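Local atomic coordinates of Exo-alpha-sialidase (Clostridium perfringens, PDB entry 2V72), a protein that binds galactose through a calcium-containing family 32 carbohydrate-binding module of a large sialidase toxin, probably helping the enzyme to recognise host glycans. Residues Ile81-Ile86 against Thr125-Val130; Ile86-Asn91 against Ser115-Glu120. All blocks are in the same frame, centred on the assembly; numbering follows the deposited sequence.

Contact 1 of 2, residues Ile81-Ile86 against Thr125-Val130; sequences ITKYEI and TAIQGV
I81 to E85 pair with T125 to G129 in antiparallel fashion, their end-to-end directions 152° apart, in an F5/8 type C (discoidin-like) beta-sandwich. Strand 84-90 belongs with 121-129 to a five-stranded sheet, and the pairing continues past the corner at 83 into strand 81-82. At E85 and T125 the ladder is regular: T125 N gives to E85 O over 3.0 Å and E85 N gives to T125 O, both donors in the plane of the carbonyl they meet. Two classic beta bulges follow. K83 O receives I127 N at 2.8 Å and, weakly, Q128 N, so I127 and Q128 together face K83; then T82 N, at 2.9 Å, and K83 N both reach Q128 O, from the same face of its carbonyl plane, so T82 and K83 together face Q128. The register therefore shifts by one residue on each strand in turn as the chain rounds corners at 83 and 127-128. Between the regular pair and the bulges, Y84 CA makes a CH...O contact with T125 O.

On the buried face CG1, CG2 and CD1 of I81 all rest against A126 CB, while the ring of Y84 stacks on W102. On the other face the aliphatic chain of K83 crosses Q128 obliquely, and K83 CB lies 3.9 Å from Q128 CB. I127 reaches across with both branches: CG2 approaches K83 CD, and CD1 meets E85 CG at 3.9 Å. Beyond G129, paired with I81, the chain runs on toward F133 of the galactose pocket. With T125 OG1 beside its own backbone N (chi1 -62°), a water 2.6 Å from T125 OG1 can also donate weakly to E85 O.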
ATOM      1  N   ILE A  81       0.716   9.922   0.387  1.00 47.18           N
ATOM      2  CA  ILE A  81       1.455   9.540   1.588  1.00 47.54           C
ATOM      3  C   ILE A  81       2.865  10.119   1.515  1.00 48.12           C
ATOM      4  O   ILE A  81       3.569   9.918   0.522  1.00 48.21           O
ATOM      5  CB  ILE A  81       1.493   8.001   1.785  1.00 47.41           C
ATOM      6  CG1 ILE A  81       0.059   7.444   1.824  1.00 47.19           C
ATOM      7  CG2 ILE A  81       2.282   7.646   3.053  1.00 47.49           C
ATOM      8  CD1 ILE A  81      -0.057   5.937   1.751  1.00 47.03           C
ATOM      9  N   THR A  82       3.256  10.850   2.560  1.00 48.59           N
ATOM     10  CA  THR A  82       4.563  11.510   2.609  1.00 49.24           C
ATOM     11  C   THR A  82       5.569  10.819   3.540  1.00 49.59           C
ATOM     12  O   THR A  82       6.777  10.912   3.326  1.00 49.91           O
ATOM     13  CB  THR A  82       4.443  12.994   3.032  1.00 49.35           C
ATOM     14  OG1 THR A  82       3.894  13.071   4.355  1.00 49.25           O
ATOM     15  CG2 THR A  82       3.574  13.784   2.049  1.00 48.74           C
ATOM     16  N   LYS A  83       5.067  10.155   4.580  1.00 49.64           N
ATOM     17  CA  LYS A  83       5.903   9.412   5.521  1.00 50.03           C
ATOM     18  C   LYS A  83       5.256   8.047   5.773  1.00 50.08           C
ATOM     19  O   LYS A  83       4.053   7.959   6.067  1.00 50.09           O
ATOM     20  CB  LYS A  83       6.066  10.196   6.828  1.00 50.08           C
ATOM     21  CG  LYS A  83       7.318   9.847   7.624  1.00 50.87           C
ATOM     22  CD  LYS A  83       7.344  10.531   8.986  1.00 50.84           C
ATOM     23  CE  LYS A  83       8.562  10.074   9.781  1.00 53.14           C
ATOM     24  NZ  LYS A  83       8.320   9.971  11.261  1.00 53.82           N
ATOM     25  N   TYR A  84       6.054   6.988   5.649  1.00 49.97           N
ATOM     26  CA  TYR A  84       5.532   5.624   5.610  1.00 50.09           C
ATOM     27  C   TYR A  84       6.388   4.609   6.382  1.00 50.29           C
ATOM     28  O   TYR A  84       7.546   4.875   6.724  1.00 50.49           O
ATOM     29  CB  TYR A  84       5.377   5.159   4.150  1.00 50.01           C
ATOM     30  CG  TYR A  84       6.698   4.975   3.427  1.00 50.03           C
ATOM     31  CD1 TYR A  84       7.340   3.737   3.406  1.00 50.08           C
ATOM     32  CD2 TYR A  84       7.314   6.048   2.780  1.00 50.62           C
ATOM     33  CE1 TYR A  84       8.564   3.571   2.757  1.00 50.35           C
ATOM     34  CE2 TYR A  84       8.531   5.896   2.131  1.00 50.13           C
ATOM     35  CZ  TYR A  84       9.149   4.657   2.118  1.00 50.34           C
ATOM     36  OH  TYR A  84      10.351   4.517   1.475  1.00 50.15           O
ATOM     37  N   GLU A  85       5.787   3.451   6.651  1.00 50.24           N
ATOM     38  CA  GLU A  85       6.479   2.254   7.118  1.00 50.28           C
ATOM     39  C   GLU A  85       5.919   1.086   6.335  1.00 50.14           C
ATOM     40  O   GLU A  85       4.745   1.089   5.964  1.00 50.41           O
ATOM     41  CB  GLU A  85       6.201   1.993   8.595  1.00 50.34           C
ATOM     42  CG  GLU A  85       6.973   2.839   9.601  1.00 50.67           C
ATOM     43  CD  GLU A  85       6.547   2.541  11.044  1.00 50.51           C
ATOM     44  OE1 GLU A  85       5.583   1.764  11.236  1.00 51.29           O
ATOM     45  OE2 GLU A  85       7.164   3.088  11.982  1.00 49.76           O
ATOM     46  N   ILE A  86       6.758   0.091   6.076  1.00 50.08           N
ATOM     47  CA  ILE A  86       6.314  -1.151   5.458  1.00 50.10           C
ATOM     48  C   ILE A  86       6.735  -2.341   6.334  1.00 50.30           C
ATOM     49  O   ILE A  86       7.908  -2.487   6.675  1.00 49.76           O
ATOM     50  CB  ILE A  86       6.855  -1.302   4.004  1.00 50.22           C
ATOM     51  CG1 ILE A  86       6.455  -0.092   3.136  1.00 50.40           C
ATOM     52  CG2 ILE A  86       6.390  -2.625   3.379  1.00 50.53           C
ATOM     53  CD1 ILE A  86       6.753  -0.242   1.642  1.00 49.66           C
ATOM     54  N   THR A 125       1.796   1.493   6.127  1.00 48.03           N
ATOM     55  CA  THR A 125       1.310   2.423   7.132  1.00 48.12           C
ATOM     56  C   THR A 125       1.628   3.847   6.706  1.00 48.43           C
ATOM     57  O   THR A 125       2.776   4.175   6.406  1.00 48.45           O
ATOM     58  CB  THR A 125       1.919   2.127   8.531  1.00 48.04           C
ATOM     59  OG1 THR A 125       1.523   0.815   8.954  1.00 47.37           O
ATOM     60  CG2 THR A 125       1.462   3.154   9.573  1.00 47.73           C
ATOM     61  N   ALA A 126       0.586   4.678   6.663  1.00 48.69           N
ATOM     62  CA  ALA A 126       0.723   6.090   6.349  1.00 48.62           C
ATOM     63  C   ALA A 126       0.822   6.904   7.636  1.00 48.84           C
ATOM     64  O   ALA A 126      -0.168   7.076   8.346  1.00 48.92           O
ATOM     65  CB  ALA A 126      -0.443   6.551   5.511  1.00 48.43           C
ATOM     66  N   ILE A 127       2.025   7.385   7.936  1.00 49.13           N
ATOM     67  CA  ILE A 127       2.265   8.210   9.126  1.00 49.61           C
ATOM     68  C   ILE A 127       1.827   9.650   8.870  1.00 49.99           C
ATOM     69  O   ILE A 127       1.208  10.283   9.729  1.00 50.34           O
ATOM     70  CB  ILE A 127       3.753   8.184   9.550  1.00 49.51           C
ATOM     71  CG1 ILE A 127       4.213   6.743   9.811  1.00 49.84           C
ATOM     72  CG2 ILE A 127       3.986   9.071  10.780  1.00 49.41           C
ATOM     73  CD1 ILE A 127       5.726   6.570   9.848  1.00 50.84           C
ATOM     74  N   GLN A 128       2.172  10.163   7.692  1.00 50.29           N
ATOM     75  CA  GLN A 128       1.801  11.506   7.278  1.00 50.94           C
ATOM     76  C   GLN A 128       1.369  11.445   5.827  1.00 50.50           C
ATOM     77  O   GLN A 128       1.884  10.633   5.060  1.00 50.54           O
ATOM     78  CB  GLN A 128       2.970  12.478   7.430  1.00 51.03           C
ATOM     79  CG  GLN A 128       3.329  12.829   8.872  1.00 52.19           C
ATOM     80  CD  GLN A 128       4.288  14.007   8.977  1.00 52.70           C
ATOM     81  OE1 GLN A 128       4.126  15.028   8.287  1.00 56.07           O
ATOM     82  NE2 GLN A 128       5.287  13.881   9.851  1.00 53.23           N
ATOM     83  N   GLY A 129       0.411  12.294   5.468  1.00 50.15           N
ATOM     84  CA  GLY A 129      -0.147  12.353   4.124  1.00 49.77           C
ATOM     85  C   GLY A 129      -0.890  13.664   3.961  1.00 49.76           C
ATOM     86  O   GLY A 129      -1.338  14.244   4.949  1.00 49.92           O
ATOM     87  N   VAL A 130      -1.020  14.145   2.725  1.00 49.61           N
ATOM     88  CA  VAL A 130      -1.649  15.455   2.501  1.00 49.62           C
ATOM     89  C   VAL A 130      -3.144  15.474   2.805  1.00 49.33           C
ATOM     90  O   VAL A 130      -3.882  14.531   2.483  1.00 49.26           O
ATOM     91  CB  VAL A 130      -1.289  16.114   1.109  1.00 49.67           C
ATOM     92  CG1 VAL A 130      -0.463  15.196   0.240  1.00 49.81           C
ATOM     93  CG2 VAL A 130      -2.525  16.629   0.366  1.00 50.01           C
TER
HETATM   94  O   HOH W   1       3.343  -0.795   8.175  1.00 47.64           O

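Contact 2 of 2, residues Ile86-Asn91 against Ser115-Glu120; sequences IHAINN and SPIDAE
E120 N gives a hydrogen bond to I89 O at 2.8 Å, and the donor lies nearly along the C=O axis (C=O...N angle 163°). A second bond runs from side chain to backbone: N91 N donates to E120 OE1 at 2.7 Å, meeting the oxygen from above the carboxylate plane. The E120 chain is bent at chi2 (149°), which sets CD where OE1 can reach this amide; the same OE1 comes within 3.1 Å of N90 CA, and E120 CG passes N90 OD1.

N90 packs against the backbone of D118 in strand 116-119. Its CB lies 3.4 Å from D118 O, with N90 CG against the same oxygen, and N90 ND2 sits beside D118 CB while the D118 carboxylate turns away. Deeper in, A88 CB meets A119 CB at 3.7 Å and I117 CD1 slightly farther off, a small apolar patch that I117 extends onto V97.

The second shell comes from both sheets of the beta-sandwich. Strand 84-90 is held by T95 on one flank and by E121 and K123 on the other, whereas D118 OD1 forms a salt bridge with K64 on the strand that pairs with 116-119. The axes of 86-90 and 116-119 approach to 5.7 Å with their directions 56° apart and form no beta bridge: each strand pairs within its own sheet. With E120 OE1 beside the N91 amide, a carboxylate charge would probably polarise that N-H and steady the chain as it leaves the strand.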
ATOM      1  N   ILE A  86       6.758   0.091   6.076  1.00 50.08           N
ATOM      2  CA  ILE A  86       6.314  -1.151   5.458  1.00 50.10           C
ATOM      3  C   ILE A  86       6.735  -2.341   6.334  1.00 50.30           C
ATOM      4  O   ILE A  86       7.908  -2.487   6.675  1.00 49.76           O
ATOM      5  CB  ILE A  86       6.855  -1.302   4.004  1.00 50.22           C
ATOM      6  CG1 ILE A  86       6.455  -0.092   3.136  1.00 50.40           C
ATOM      7  CG2 ILE A  86       6.390  -2.625   3.379  1.00 50.53           C
ATOM      8  CD1 ILE A  86       6.753  -0.242   1.642  1.00 49.66           C
ATOM      9  N   HIS A  87       5.762  -3.162   6.716  1.00 50.96           N
ATOM     10  CA  HIS A  87       6.010  -4.369   7.502  1.00 51.60           C
ATOM     11  C   HIS A  87       5.601  -5.566   6.679  1.00 52.47           C
ATOM     12  O   HIS A  87       4.657  -5.486   5.889  1.00 52.46           O
ATOM     13  CB  HIS A  87       5.181  -4.393   8.789  1.00 51.25           C
ATOM     14  CG  HIS A  87       5.523  -3.316   9.767  1.00 50.60           C
ATOM     15  ND1 HIS A  87       5.129  -2.006   9.597  1.00 50.23           N
ATOM     16  CD2 HIS A  87       6.190  -3.360  10.945  1.00 49.88           C
ATOM     17  CE1 HIS A  87       5.544  -1.287  10.626  1.00 50.18           C
ATOM     18  NE2 HIS A  87       6.196  -2.084  11.456  1.00 49.63           N
ATOM     19  N   ALA A  88       6.314  -6.673   6.868  1.00 53.54           N
ATOM     20  CA  ALA A  88       5.969  -7.930   6.218  1.00 54.78           C
ATOM     21  C   ALA A  88       5.549  -8.947   7.266  1.00 55.56           C
ATOM     22  O   ALA A  88       6.069  -8.947   8.380  1.00 55.51           O
ATOM     23  CB  ALA A  88       7.146  -8.454   5.403  1.00 54.74           C
ATOM     24  N   ILE A  89       4.608  -9.811   6.904  1.00 56.76           N
ATOM     25  CA  ILE A  89       4.150 -10.865   7.803  1.00 57.93           C
ATOM     26  C   ILE A  89       4.536 -12.215   7.208  1.00 58.45           C
ATOM     27  O   ILE A  89       4.111 -12.557   6.100  1.00 58.50           O
ATOM     28  CB  ILE A  89       2.612 -10.775   8.085  1.00 58.15           C
ATOM     29  CG1 ILE A  89       2.255  -9.475   8.820  1.00 58.45           C
ATOM     30  CG2 ILE A  89       2.127 -11.969   8.917  1.00 58.65           C
ATOM     31  CD1 ILE A  89       1.899  -8.305   7.908  1.00 59.35           C
ATOM     32  N   ASN A  90       5.370 -12.961   7.934  1.00 59.35           N
ATOM     33  CA  ASN A  90       5.823 -14.276   7.480  1.00 60.11           C
ATOM     34  C   ASN A  90       5.951 -15.334   8.583  1.00 60.81           C
ATOM     35  O   ASN A  90       6.821 -15.243   9.451  1.00 61.09           O
ATOM     36  CB  ASN A  90       7.128 -14.166   6.696  1.00 60.01           C
ATOM     37  CG  ASN A  90       7.414 -15.415   5.881  1.00 60.47           C
ATOM     38  OD1 ASN A  90       6.602 -15.822   5.038  1.00 59.25           O
ATOM     39  ND2 ASN A  90       8.569 -16.038   6.135  1.00 59.99           N
ATOM     40  N   ASN A  91       5.052 -16.321   8.535  1.00 61.53           N
ATOM     41  CA  ASN A  91       5.060 -17.521   9.392  1.00 62.14           C
ATOM     42  C   ASN A  91       4.976 -17.415  10.949  1.00 62.71           C
ATOM     43  O   ASN A  91       5.778 -18.046  11.638  1.00 63.27           O
ATOM     44  CB  ASN A  91       6.213 -18.457   8.985  1.00 61.97           C
ATOM     45  CG  ASN A  91       6.147 -19.809   9.686  1.00 61.89           C
ATOM     46  OD1 ASN A  91       5.197 -20.574   9.511  1.00 60.97           O
ATOM     47  ND2 ASN A  91       7.162 -20.104  10.488  1.00 61.75           N
ATOM     48  N   SER A 115      18.041  -7.893  -1.218  1.00 53.80           N
ATOM     49  CA  SER A 115      17.728  -9.241  -0.738  1.00 54.12           C
ATOM     50  C   SER A 115      16.205  -9.402  -0.655  1.00 53.92           C
ATOM     51  O   SER A 115      15.569  -8.736   0.168  1.00 53.82           O
ATOM     52  CB  SER A 115      18.337  -9.483   0.645  1.00 54.06           C
ATOM     53  OG  SER A 115      19.613 -10.088   0.548  1.00 55.54           O
ATOM     54  N   PRO A 116      15.621 -10.283  -1.501  1.00 53.81           N
ATOM     55  CA  PRO A 116      14.163 -10.481  -1.566  1.00 53.71           C
ATOM     56  C   PRO A 116      13.584 -11.021  -0.257  1.00 53.73           C
ATOM     57  O   PRO A 116      14.121 -11.966   0.328  1.00 53.38           O
ATOM     58  CB  PRO A 116      13.990 -11.511  -2.688  1.00 53.72           C
ATOM     59  CG  PRO A 116      15.272 -11.461  -3.462  1.00 54.18           C
ATOM     60  CD  PRO A 116      16.326 -11.165  -2.446  1.00 53.69           C
ATOM     61  N   ILE A 117      12.491 -10.417   0.196  1.00 53.81           N
ATOM     62  CA  ILE A 117      11.935 -10.752   1.501  1.00 53.76           C
ATOM     63  C   ILE A 117      10.806 -11.779   1.432  1.00 53.46           C
ATOM     64  O   ILE A 117       9.963 -11.746   0.533  1.00 53.62           O
ATOM     65  CB  ILE A 117      11.536  -9.493   2.312  1.00 53.82           C
ATOM     66  CG1 ILE A 117      10.629  -8.565   1.500  1.00 54.59           C
ATOM     67  CG2 ILE A 117      12.788  -8.745   2.750  1.00 53.89           C
ATOM     68  CD1 ILE A 117       9.651  -7.742   2.338  1.00 53.59           C
ATOM     69  N   ASP A 118      10.831 -12.710   2.378  1.00 53.17           N
ATOM     70  CA  ASP A 118       9.777 -13.708   2.529  1.00 52.88           C
ATOM     71  C   ASP A 118       8.599 -13.034   3.211  1.00 52.19           C
ATOM     72  O   ASP A 118       8.759 -12.435   4.271  1.00 51.93           O
ATOM     73  CB  ASP A 118      10.261 -14.896   3.377  1.00 53.16           C
ATOM     74  CG  ASP A 118      11.488 -15.577   2.796  1.00 53.80           C
ATOM     75  OD1 ASP A 118      11.375 -16.234   1.733  1.00 55.58           O
ATOM     76  OD2 ASP A 118      12.568 -15.459   3.404  1.00 54.30           O
ATOM     77  N   ALA A 119       7.425 -13.118   2.594  1.00 51.74           N
ATOM     78  CA  ALA A 119       6.224 -12.482   3.135  1.00 51.43           C
ATOM     79  C   ALA A 119       4.956 -13.100   2.562  1.00 51.17           C
ATOM     80  O   ALA A 119       4.872 -13.339   1.358  1.00 50.93           O
ATOM     81  CB  ALA A 119       6.250 -10.975   2.855  1.00 51.53           C
ATOM     82  N   GLU A 120       3.983 -13.358   3.437  1.00 51.11           N
ATOM     83  CA  GLU A 120       2.636 -13.789   3.031  1.00 51.03           C
ATOM     84  C   GLU A 120       1.687 -12.590   2.963  1.00 50.56           C
ATOM     85  O   GLU A 120       0.606 -12.666   2.368  1.00 50.47           O
ATOM     86  CB  GLU A 120       2.044 -14.796   4.028  1.00 51.42           C
ATOM     87  CG  GLU A 120       3.028 -15.516   4.946  1.00 53.08           C
ATOM     88  CD  GLU A 120       2.403 -15.854   6.291  1.00 55.51           C
ATOM     89  OE1 GLU A 120       2.873 -15.317   7.320  1.00 56.69           O
ATOM     90  OE2 GLU A 120       1.425 -16.636   6.325  1.00 56.07           O
TER

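In the fold
Contacts 1 and 2 share I86 and lie at the two ends of strand 84-90, their centres 19 Å apart. Along the chain the order is 81-86, 86-91, 115-120 and 125-130, so the pairing of contact 2 falls within the span that contact 1 bridges. Contact 1 is a ladder between neighbouring strands of one sheet, 84-90 and 121-129; contact 2 joins that sheet to the other, through strand 116-119, which leads directly into 121-129. Strand 84-90 is thus paired within its own sheet at the end where contact 1 lies and meets the second sheet of the sandwich at the end where contact 2 lies.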